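Local coordinates for protein cellobiose 2-epimerase (PDB 3VW5) that catalyses the reversible epimerization of cellobiose to 4-O-beta-D-glucosyl-D-mannose, working on the unmodified sugar within an (alpha/alpha)6-barrel fold, at residues L288-D293 and T300-V305; H243-T248 and K273-I278; E308-F313 and K330-N335. The protein carries 2 engineered substitutions. All coordinates share one frame; numbering follows the deposited sequence.

Overall arrangement
Going from the N terminus, interaction 2 comes first: helix 241-258 meets helix 261-281 in antiparallel contact, closing a stretch of 24 residues that is almost wholly helical. Interaction 1 follows and closes the six residues at the end of the hairpin formed by strands 287-293 and 296-302, just where the second strand runs into helix 303-318. Interaction 3 then folds helix 323-340 back against that same helix across 16 residues. The three closures run in series, with none nested in or crossing another. They nevertheless touch in space, their centres about 13 Å apart: Leu-288 reaches Ala-309 and Ile-278, and Ile-245 packs on Ala-309 and Gly-312, tying hairpin and barrel helices together.

Interaction 1: residues L288-D293 and T300-V305; sequences LNNERD and TRVWWV
Arg-301 and Asn-289 both hold CG anti to their own carbonyl carbon, and a bend at chi2 of Arg-301 (82°) swings the guanidinium back to the amide. NH1 meets Asn-289 OD1 at 2.9 Å, near the guanidinium plane but with a bent N-H...O angle of 140°. The two flat groups are turned 33° apart. Asn-289 suits this place because its amide does two jobs: OD1 accepts here, while ND2 donates to Glu-284. Asn-290, its CG anti to the backbone N, lays OD1 3.5 Å from Val-302 CG2 and gives ND2 to Asp-298; with Glu-291 it forms a classic beta bulge opposite that aspartate. Leu-288 CD1 crosses Val-305 CG1 at about a right angle, 3.9 Å away. A water donates to Thr-300 O and Leu-288 O and accepts from Val-302 N (2.7 Å), the helix N-cap residue; Leu-288 O also accepts from Gln-306. A methionine in place of Arg-301 would probably leave Asn-289 OD1 without this donor, its amide held through ND2 alone among the bonds described. Guanidinium and water thus meet amide and backbone polar atoms in a largely buried place, so polar bonds hold the hairpin's join to helix 303-318.

Interaction 2: residues H243-T248 and K273-I278; sequences HDIEAT and KISHNI
Thr-248 meets the 273-278 helix with every atom beyond its backbone. Its CB lies 4.0 Å from Ser-275 OG, and from there the side chain divides. With chi1 at 64°, OG1 sits between the backbone N and the carbonyl carbon, turned back on its own helix, where it donates to Ile-245 O at 2.7 Å. It also lies 3.9 Å from Ser-275 OG, with no hydrogen bond between them. The bond to Ile-245 satisfies the buried hydroxyl within one turn, which suits threonine to this close-packed interface. The methyl CG2, anti to the carbonyl carbon, lies 3.6 Å from Ile-274 CG2, the two side chains passing each other in opposite directions.

One turn earlier, Asp-244 packs its CB on Ile-278 CD1 at 3.8 Å, and OD1, also against the isoleucines, takes a hydrogen bond from His-239 and another from a water 2.9 Å away. That water accepts in turn from Asn-277 ND2, so a polar bridge links the helices beside the isoleucines. Ile-245, with CG1 anti to the backbone N, carries CD1 across to Ser-275 OG at 3.8 Å; a small serine suits the place where this longer chain arrives.

The two segments run roughly antiparallel, at 147° and 9.2 Å between axes, as adjacent helices of an (alpha/alpha)6 barrel do. Helix 179-196 touches helix 241-258 through Leu-183 on Ala-247, and helix 303-318 reaches the other partner where Ala-316 meets Ser-275. Strand 238-240 supplies His-239 just before helix 241-258 begins.

Interaction 3: residues E308-F313 and K330-N335; sequences EAVVGF and KSVWEN
Val-310 sets its CG2 methyl against Val-332, 3.7 Å from CG1 and 4.0 Å from CB. In both valines CG1 is anti to the backbone N (chi1 169° and 172°), which leaves CG2 of Val-310 beside its own backbone N and pointed into the partner side chain. The same methyl also lies 4.4 Å from Trp-333 CB. On its other branch, Val-332 CG2 approaches Ala-309 CB at 4.4 Å and stands at the edge of the Phe-313 ring, 4.3 Å from CE2. At the centre of the seam, short side chains suit axes 8.9 Å apart, and no hydrogen bond crosses it. Polar groups of the second helix are paired along it instead: Lys-330 NZ makes a salt bridge to Glu-334 OE1, and Asn-335 ND2 donates to Ser-331 O. The segments run antiparallel at 159°. The indole of Trp-333 leads away from the seam to helix 2-19, where its NE1 hydrogen-bonds to Glu-5. From helix 303-318, Val-310 also touches Met-378 and Val-382 of helix 373-385, while Glu-308 hydrogen-bonds to Trp-249 of helix 241-258 and makes a salt bridge to Arg-377, so that the seam touches helices from near both chain ends.

Interaction 1: residues L288-D293 and T300-V305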
loop_
_atom_site.group_PDB
_atom_site.type_symbol
_atom_site.label_atom_id
_atom_site.label_comp_id
_atom_site.label_asym_id
_atom_site.label_seq_id
_atom_site.Cartn_x
_atom_site.Cartn_y
_atom_site.Cartn_z
ATOM N N LEU A 288 -10.665 -9.229 -10.572
ATOM C CA LEU A 288 -9.766 -10.052 -9.779
ATOM C C LEU A 288 -10.471 -10.571 -8.531
ATOM O O LEU A 288 -11.065 -9.796 -7.765
ATOM C CB LEU A 288 -8.554 -9.221 -9.368
ATOM C CG LEU A 288 -7.152 -9.602 -9.843
ATOM C CD1 LEU A 288 -6.330 -10.138 -8.676
ATOM C CD2 LEU A 288 -7.152 -10.579 -11.015
ATOM N N ASN A 289 -10.409 -11.877 -8.314
ATOM C CA ASN A 289 -10.826 -12.420 -7.030
ATOM C C ASN A 289 -9.892 -11.990 -5.900
ATOM O O ASN A 289 -8.766 -11.547 -6.136
ATOM C CB ASN A 289 -10.917 -13.946 -7.086
ATOM C CG ASN A 289 -12.012 -14.424 -8.011
ATOM O OD1 ASN A 289 -13.019 -13.737 -8.215
ATOM N ND2 ASN A 289 -11.816 -15.597 -8.594
ATOM N N ASN A 290 -10.371 -12.139 -4.672
ATOM C CA ASN A 290 -9.628 -11.738 -3.482
ATOM C C ASN A 290 -8.536 -12.732 -3.062
ATOM O O ASN A 290 -7.339 -12.418 -3.093
ATOM C CB ASN A 290 -10.612 -11.506 -2.331
ATOM C CG ASN A 290 -9.981 -10.809 -1.151
ATOM O OD1 ASN A 290 -9.067 -9.985 -1.309
ATOM N ND2 ASN A 290 -10.463 -11.136 0.049
ATOM N N GLU A 291 -8.946 -13.934 -2.672
ATOM C CA GLU A 291 -7.994 -14.887 -2.113
ATOM C C GLU A 291 -8.489 -16.325 -2.130
ATOM O O GLU A 291 -9.685 -16.589 -2.214
ATOM C CB GLU A 291 -7.680 -14.495 -0.665
ATOM C CG GLU A 291 -8.942 -14.386 0.190
ATOM C CD GLU A 291 -8.663 -14.276 1.682
ATOM O OE1 GLU A 291 -9.422 -14.891 2.478
ATOM O OE2 GLU A 291 -7.696 -13.576 2.059
ATOM N N ARG A 292 -7.548 -17.253 -2.037
ATOM C CA ARG A 292 -7.889 -18.597 -1.624
ATOM C C ARG A 292 -7.434 -18.804 -0.181
ATOM O O ARG A 292 -6.271 -18.572 0.141
ATOM C CB ARG A 292 -7.241 -19.639 -2.528
ATOM C CG ARG A 292 -7.357 -21.067 -1.975
ATOM C CD ARG A 292 -6.591 -22.041 -2.825
ATOM N NE ARG A 292 -5.159 -21.928 -2.599
ATOM C CZ ARG A 292 -4.556 -22.425 -1.529
ATOM N NH1 ARG A 292 -5.278 -23.057 -0.610
ATOM N NH2 ARG A 292 -3.246 -22.308 -1.379
ATOM N N ASP A 293 -8.351 -19.213 0.689
ATOM C CA ASP A 293 -8.000 -19.664 2.039
ATOM C C ASP A 293 -8.305 -21.168 2.112
ATOM O O ASP A 293 -9.483 -21.583 2.177
ATOM C CB ASP A 293 -8.788 -18.874 3.091
ATOM C CG ASP A 293 -8.464 -19.284 4.526
ATOM O OD1 ASP A 293 -7.792 -20.324 4.755
ATOM O OD2 ASP A 293 -8.905 -18.553 5.444
ATOM N N THR A 300 -15.007 -12.053 -3.674
ATOM C CA THR A 300 -15.325 -10.650 -3.407
ATOM C C THR A 300 -14.341 -9.711 -4.107
ATOM O O THR A 300 -13.124 -9.926 -4.066
ATOM C CB THR A 300 -15.266 -10.350 -1.908
ATOM O OG1 THR A 300 -16.209 -11.174 -1.221
ATOM C CG2 THR A 300 -15.550 -8.863 -1.624
ATOM N N ARG A 301 -14.866 -8.671 -4.749
ATOM C CA ARG A 301 -14.014 -7.652 -5.357
ATOM C C ARG A 301 -13.670 -6.588 -4.325
ATOM O O ARG A 301 -14.507 -5.752 -3.990
ATOM C CB ARG A 301 -14.681 -7.019 -6.580
ATOM C CG ARG A 301 -14.669 -7.893 -7.836
ATOM C CD ARG A 301 -15.803 -8.948 -7.874
ATOM N NE ARG A 301 -15.831 -9.592 -9.187
ATOM C CZ ARG A 301 -15.059 -10.620 -9.535
ATOM N NH1 ARG A 301 -14.223 -11.158 -8.652
ATOM N NH2 ARG A 301 -15.123 -11.116 -10.768
ATOM N N VAL A 302 -12.444 -6.664 -3.802
ATOM C CA VAL A 302 -11.902 -5.684 -2.868
ATOM C C VAL A 302 -11.275 -4.570 -3.701
ATOM O O VAL A 302 -10.553 -4.841 -4.672
ATOM C CB VAL A 302 -10.849 -6.318 -1.934
ATOM C CG1 VAL A 302 -10.278 -5.284 -0.969
ATOM C CG2 VAL A 302 -11.454 -7.454 -1.147
ATOM N N TRP A 303 -11.555 -3.321 -3.333
ATOM C CA TRP A 303 -11.211 -2.179 -4.183
ATOM C C TRP A 303 -9.696 -2.079 -4.464
ATOM O O TRP A 303 -9.294 -1.928 -5.627
ATOM C CB TRP A 303 -11.761 -0.874 -3.592
ATOM C CG TRP A 303 -10.774 -0.145 -2.747
ATOM C CD1 TRP A 303 -10.038 0.946 -3.107
ATOM C CD2 TRP A 303 -10.378 -0.469 -1.409
ATOM N NE1 TRP A 303 -9.227 1.334 -2.069
ATOM C CE2 TRP A 303 -9.413 0.478 -1.018
ATOM C CE3 TRP A 303 -10.759 -1.460 -0.501
ATOM C CZ2 TRP A 303 -8.817 0.461 0.238
ATOM C CZ3 TRP A 303 -10.175 -1.474 0.747
ATOM C CH2 TRP A 303 -9.212 -0.521 1.109
ATOM N N TRP A 304 -8.869 -2.185 -3.414
ATOM C CA TRP A 304 -7.414 -2.084 -3.572
ATOM C C TRP A 304 -6.849 -3.211 -4.405
ATOM O O TRP A 304 -5.854 -3.033 -5.108
ATOM C CB TRP A 304 -6.671 -1.986 -2.235
ATOM C CG TRP A 304 -6.578 -3.251 -1.414
ATOM C CD1 TRP A 304 -7.354 -3.579 -0.336
ATOM C CD2 TRP A 304 -5.621 -4.328 -1.555
ATOM N NE1 TRP A 304 -6.972 -4.796 0.174
ATOM C CE2 TRP A 304 -5.907 -5.273 -0.545
ATOM C CE3 TRP A 304 -4.564 -4.583 -2.438
ATOM C CZ2 TRP A 304 -5.163 -6.457 -0.386
ATOM C CZ3 TRP A 304 -3.835 -5.767 -2.286
ATOM C CH2 TRP A 304 -4.139 -6.686 -1.264
ATOM N N VAL A 305 -7.488 -4.372 -4.339
ATOM C CA VAL A 305 -7.061 -5.495 -5.156
ATOM C C VAL A 305 -7.271 -5.188 -6.649
ATOM O O VAL A 305 -6.417 -5.493 -7.467
ATOM C CB VAL A 305 -7.764 -6.793 -4.725
ATOM C CG1 VAL A 305 -7.412 -7.927 -5.659
ATOM C CG2 VAL A 305 -7.349 -7.151 -3.315
HETATM O O HOH W 1 -10.977 -8.701 -4.733
#

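Interaction 2: residues H243-T248 and K273-I278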
loop_
_atom_site.group_PDB
_atom_site.type_symbol
_atom_site.label_atom_id
_atom_site.label_comp_id
_atom_site.label_asym_id
_atom_site.label_seq_id
_atom_site.Cartn_x
_atom_site.Cartn_y
_atom_site.Cartn_z
ATOM N N HIS A 243 -2.066 -9.135 -3.003
ATOM C CA HIS A 243 -0.656 -8.943 -2.676
ATOM C C HIS A 243 0.272 -9.506 -3.742
ATOM O O HIS A 243 1.343 -8.970 -3.984
ATOM C CB HIS A 243 -0.323 -9.527 -1.317
ATOM C CG HIS A 243 -0.917 -8.763 -0.183
ATOM N ND1 HIS A 243 -2.012 -9.208 0.527
ATOM C CD2 HIS A 243 -0.571 -7.576 0.371
ATOM C CE1 HIS A 243 -2.309 -8.337 1.471
ATOM N NE2 HIS A 243 -1.455 -7.335 1.395
ATOM N N ASP A 244 -0.140 -10.585 -4.395
ATOM C CA ASP A 244 0.700 -11.181 -5.418
ATOM C C ASP A 244 0.935 -10.220 -6.562
ATOM O O ASP A 244 2.078 -9.907 -6.895
ATOM C CB ASP A 244 0.083 -12.476 -5.938
ATOM C CG ASP A 244 0.534 -13.688 -5.149
ATOM O OD1 ASP A 244 0.722 -14.756 -5.770
ATOM O OD2 ASP A 244 0.705 -13.574 -3.914
ATOM N N ILE A 245 -0.151 -9.746 -7.159
ATOM C CA ILE A 245 -0.067 -8.845 -8.300
ATOM C C ILE A 245 0.574 -7.497 -7.919
ATOM O O ILE A 245 1.269 -6.889 -8.723
ATOM C CB ILE A 245 -1.458 -8.661 -8.996
ATOM C CG1 ILE A 245 -1.286 -8.092 -10.410
ATOM C CG2 ILE A 245 -2.376 -7.791 -8.153
ATOM C CD1 ILE A 245 -0.216 -8.801 -11.232
ATOM N N GLU A 246 0.351 -7.045 -6.695
ATOM C CA GLU A 246 0.994 -5.832 -6.198
ATOM C C GLU A 246 2.510 -6.009 -6.046
ATOM O O GLU A 246 3.305 -5.159 -6.469
ATOM C CB GLU A 246 0.399 -5.435 -4.850
ATOM C CG GLU A 246 0.891 -4.110 -4.326
ATOM C CD GLU A 246 0.429 -3.849 -2.912
ATOM O OE1 GLU A 246 -0.114 -4.785 -2.279
ATOM O OE2 GLU A 246 0.601 -2.706 -2.432
ATOM N N ALA A 247 2.909 -7.118 -5.435
ATOM C CA ALA A 247 4.321 -7.405 -5.237
ATOM C C ALA A 247 5.088 -7.423 -6.556
ATOM O O ALA A 247 6.230 -6.973 -6.607
ATOM C CB ALA A 247 4.507 -8.709 -4.481
ATOM N N THR A 248 4.465 -7.915 -7.627
ATOM C CA THR A 248 5.167 -8.012 -8.912
ATOM C C THR A 248 5.699 -6.675 -9.398
ATOM O O THR A 248 6.881 -6.567 -9.729
ATOM C CB THR A 248 4.321 -8.642 -10.025
ATOM O OG1 THR A 248 3.178 -7.813 -10.315
ATOM C CG2 THR A 248 3.896 -10.058 -9.628
ATOM N N LYS A 273 6.254 -14.525 -13.951
ATOM C CA LYS A 273 5.682 -15.833 -13.682
ATOM C C LYS A 273 4.499 -15.695 -12.746
ATOM O O LYS A 273 3.488 -16.370 -12.912
ATOM C CB LYS A 273 6.718 -16.789 -13.088
ATOM C CG LYS A 273 7.588 -17.470 -14.121
ATOM C CD LYS A 273 8.636 -18.320 -13.461
ATOM C CE LYS A 273 9.820 -18.525 -14.390
ATOM N NZ LYS A 273 10.994 -19.068 -13.638
ATOM N N ILE A 274 4.641 -14.815 -11.763
ATOM C CA ILE A 274 3.575 -14.539 -10.812
ATOM C C ILE A 274 2.428 -13.833 -11.533
ATOM O O ILE A 274 1.268 -14.147 -11.314
ATOM C CB ILE A 274 4.090 -13.690 -9.628
ATOM C CG1 ILE A 274 5.247 -14.422 -8.930
ATOM C CG2 ILE A 274 2.943 -13.341 -8.660
ATOM C CD1 ILE A 274 5.958 -13.600 -7.896
ATOM N N SER A 275 2.768 -12.885 -12.401
ATOM C CA SER A 275 1.772 -12.201 -13.210
ATOM C C SER A 275 0.939 -13.158 -14.046
ATOM O O SER A 275 -0.290 -13.046 -14.085
ATOM C CB SER A 275 2.439 -11.199 -14.133
ATOM O OG SER A 275 2.656 -9.986 -13.453
ATOM N N HIS A 276 1.594 -14.080 -14.743
ATOM C CA HIS A 276 0.847 -14.986 -15.600
ATOM C C HIS A 276 -0.062 -15.835 -14.754
ATOM O O HIS A 276 -1.219 -16.047 -15.110
ATOM C CB HIS A 276 1.756 -15.873 -16.467
ATOM C CG HIS A 276 2.231 -15.195 -17.716
ATOM N ND1 HIS A 276 1.394 -14.967 -18.797
ATOM C CD2 HIS A 276 3.442 -14.663 -18.042
ATOM C CE1 HIS A 276 2.086 -14.330 -19.748
ATOM N NE2 HIS A 276 3.330 -14.142 -19.316
ATOM N N ASN A 277 0.462 -16.306 -13.626
ATOM C CA ASN A 277 -0.329 -17.126 -12.720
ATOM C C ASN A 277 -1.607 -16.427 -12.261
ATOM O O ASN A 277 -2.688 -17.000 -12.350
ATOM C CB ASN A 277 0.480 -17.567 -11.511
ATOM C CG ASN A 277 -0.147 -18.757 -10.816
ATOM O OD1 ASN A 277 -0.454 -19.764 -11.456
ATOM N ND2 ASN A 277 -0.367 -18.643 -9.508
ATOM N N ILE A 278 -1.479 -15.188 -11.786
ATOM C CA ILE A 278 -2.618 -14.420 -11.292
ATOM C C ILE A 278 -3.673 -14.181 -12.375
ATOM O O ILE A 278 -4.878 -14.301 -12.126
ATOM C CB ILE A 278 -2.161 -13.082 -10.665
ATOM C CG1 ILE A 278 -1.466 -13.375 -9.342
ATOM C CG2 ILE A 278 -3.357 -12.162 -10.410
ATOM C CD1 ILE A 278 -2.376 -14.094 -8.360
HETATM O O HOH W 2 0.741 -16.241 -8.305
#

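Interaction 3: residues E308-F313 and K330-N335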
loop_
_atom_site.group_PDB
_atom_site.type_symbol
_atom_site.label_atom_id
_atom_site.label_comp_id
_atom_site.label_asym_id
_atom_site.label_seq_id
_atom_site.Cartn_x
_atom_site.Cartn_y
_atom_site.Cartn_z
ATOM N N GLU A 308 -4.560 -2.553 -7.669
ATOM C CA GLU A 308 -3.237 -3.153 -7.834
ATOM C C GLU A 308 -3.156 -4.061 -9.059
ATOM O O GLU A 308 -2.102 -4.163 -9.689
ATOM C CB GLU A 308 -2.809 -3.917 -6.579
ATOM C CG GLU A 308 -2.671 -3.041 -5.342
ATOM C CD GLU A 308 -1.682 -1.896 -5.525
ATOM O OE1 GLU A 308 -0.689 -2.088 -6.254
ATOM O OE2 GLU A 308 -1.904 -0.817 -4.933
ATOM N N ALA A 309 -4.260 -4.716 -9.406
ATOM C CA ALA A 309 -4.244 -5.570 -10.593
ATOM C C ALA A 309 -4.070 -4.750 -11.895
ATOM O O ALA A 309 -3.409 -5.195 -12.840
ATOM C CB ALA A 309 -5.470 -6.450 -10.648
ATOM N N VAL A 310 -4.646 -3.545 -11.928
ATOM C CA VAL A 310 -4.488 -2.646 -13.072
ATOM C C VAL A 310 -3.009 -2.316 -13.299
ATOM O O VAL A 310 -2.488 -2.512 -14.401
ATOM C CB VAL A 310 -5.326 -1.360 -12.926
ATOM C CG1 VAL A 310 -4.943 -0.347 -13.983
ATOM C CG2 VAL A 310 -6.790 -1.684 -13.046
ATOM N N VAL A 311 -2.334 -1.835 -12.256
ATOM C CA VAL A 311 -0.906 -1.542 -12.345
ATOM C C VAL A 311 -0.072 -2.788 -12.692
ATOM O O VAL A 311 0.748 -2.760 -13.609
ATOM C CB VAL A 311 -0.358 -0.964 -11.040
ATOM C CG1 VAL A 311 1.118 -0.606 -11.212
ATOM C CG2 VAL A 311 -1.159 0.249 -10.609
ATOM N N GLY A 312 -0.271 -3.873 -11.949
ATOM C CA GLY A 312 0.537 -5.067 -12.113
ATOM C C GLY A 312 0.443 -5.679 -13.496
ATOM O O GLY A 312 1.422 -6.182 -14.033
ATOM N N PHE A 313 -0.751 -5.642 -14.073
ATOM C CA PHE A 313 -0.968 -6.142 -15.422
ATOM C C PHE A 313 -0.301 -5.265 -16.496
ATOM O O PHE A 313 0.229 -5.780 -17.490
ATOM C CB PHE A 313 -2.466 -6.265 -15.699
ATOM C CG PHE A 313 -3.101 -7.474 -15.081
ATOM C CD1 PHE A 313 -2.353 -8.625 -14.839
ATOM C CD2 PHE A 313 -4.457 -7.466 -14.745
ATOM C CE1 PHE A 313 -2.937 -9.748 -14.275
ATOM C CE2 PHE A 313 -5.050 -8.581 -14.180
ATOM C CZ PHE A 313 -4.283 -9.727 -13.946
ATOM N N LYS A 330 -7.535 -3.400 -18.872
ATOM C CA LYS A 330 -8.748 -2.698 -19.307
ATOM C C LYS A 330 -9.981 -3.322 -18.660
ATOM O O LYS A 330 -10.894 -2.631 -18.202
ATOM C CB LYS A 330 -8.905 -2.743 -20.833
ATOM C CG LYS A 330 -9.651 -1.539 -21.406
ATOM C CD LYS A 330 -10.307 -1.833 -22.754
ATOM C CE LYS A 330 -10.872 -0.565 -23.417
ATOM N NZ LYS A 330 -12.213 -0.114 -22.882
ATOM N N SER A 331 -9.991 -4.644 -18.637
ATOM C CA SER A 331 -11.102 -5.389 -18.106
ATOM C C SER A 331 -11.316 -5.008 -16.639
ATOM O O SER A 331 -12.431 -4.668 -16.229
ATOM C CB SER A 331 -10.815 -6.881 -18.271
ATOM O OG SER A 331 -11.944 -7.663 -17.946
ATOM N N VAL A 332 -10.245 -5.041 -15.853
ATOM C CA VAL A 332 -10.358 -4.715 -14.440
ATOM C C VAL A 332 -10.814 -3.274 -14.269
ATOM O O VAL A 332 -11.694 -2.971 -13.462
ATOM C CB VAL A 332 -9.034 -4.939 -13.696
ATOM C CG1 VAL A 332 -9.126 -4.414 -12.274
ATOM C CG2 VAL A 332 -8.693 -6.404 -13.702
ATOM N N TRP A 333 -10.216 -2.382 -15.039
ATOM C CA TRP A 333 -10.638 -0.984 -15.002
ATOM C C TRP A 333 -12.112 -0.806 -15.409
ATOM O O TRP A 333 -12.879 -0.117 -14.722
ATOM C CB TRP A 333 -9.723 -0.127 -15.870
ATOM C CG TRP A 333 -10.247 1.231 -16.120
ATOM C CD1 TRP A 333 -10.529 1.788 -17.331
ATOM C CD2 TRP A 333 -10.556 2.226 -15.136
ATOM N NE1 TRP A 333 -10.991 3.067 -17.162
ATOM C CE2 TRP A 333 -11.018 3.362 -15.825
ATOM C CE3 TRP A 333 -10.478 2.265 -13.741
ATOM C CZ2 TRP A 333 -11.409 4.527 -15.170
ATOM C CZ3 TRP A 333 -10.862 3.424 -13.087
ATOM C CH2 TRP A 333 -11.325 4.540 -13.806
ATOM N N GLU A 334 -12.511 -1.431 -16.516
ATOM C CA GLU A 334 -13.903 -1.350 -16.959
ATOM C C GLU A 334 -14.837 -1.738 -15.813
ATOM O O GLU A 334 -15.869 -1.094 -15.587
ATOM C CB GLU A 334 -14.156 -2.209 -18.202
ATOM C CG GLU A 334 -13.498 -1.671 -19.483
ATOM C CD GLU A 334 -14.042 -0.307 -19.930
ATOM O OE1 GLU A 334 -13.267 0.487 -20.546
ATOM O OE2 GLU A 334 -15.249 -0.027 -19.673
ATOM N N ASN A 335 -14.453 -2.767 -15.065
ATOM C CA ASN A 335 -15.285 -3.236 -13.963
ATOM C C ASN A 335 -15.182 -2.398 -12.691
ATOM O O ASN A 335 -16.128 -2.345 -11.907
ATOM C CB ASN A 335 -15.047 -4.718 -13.700
ATOM C CG ASN A 335 -15.593 -5.586 -14.810
ATOM O OD1 ASN A 335 -16.757 -5.976 -14.789
ATOM N ND2 ASN A 335 -14.765 -5.872 -15.806
#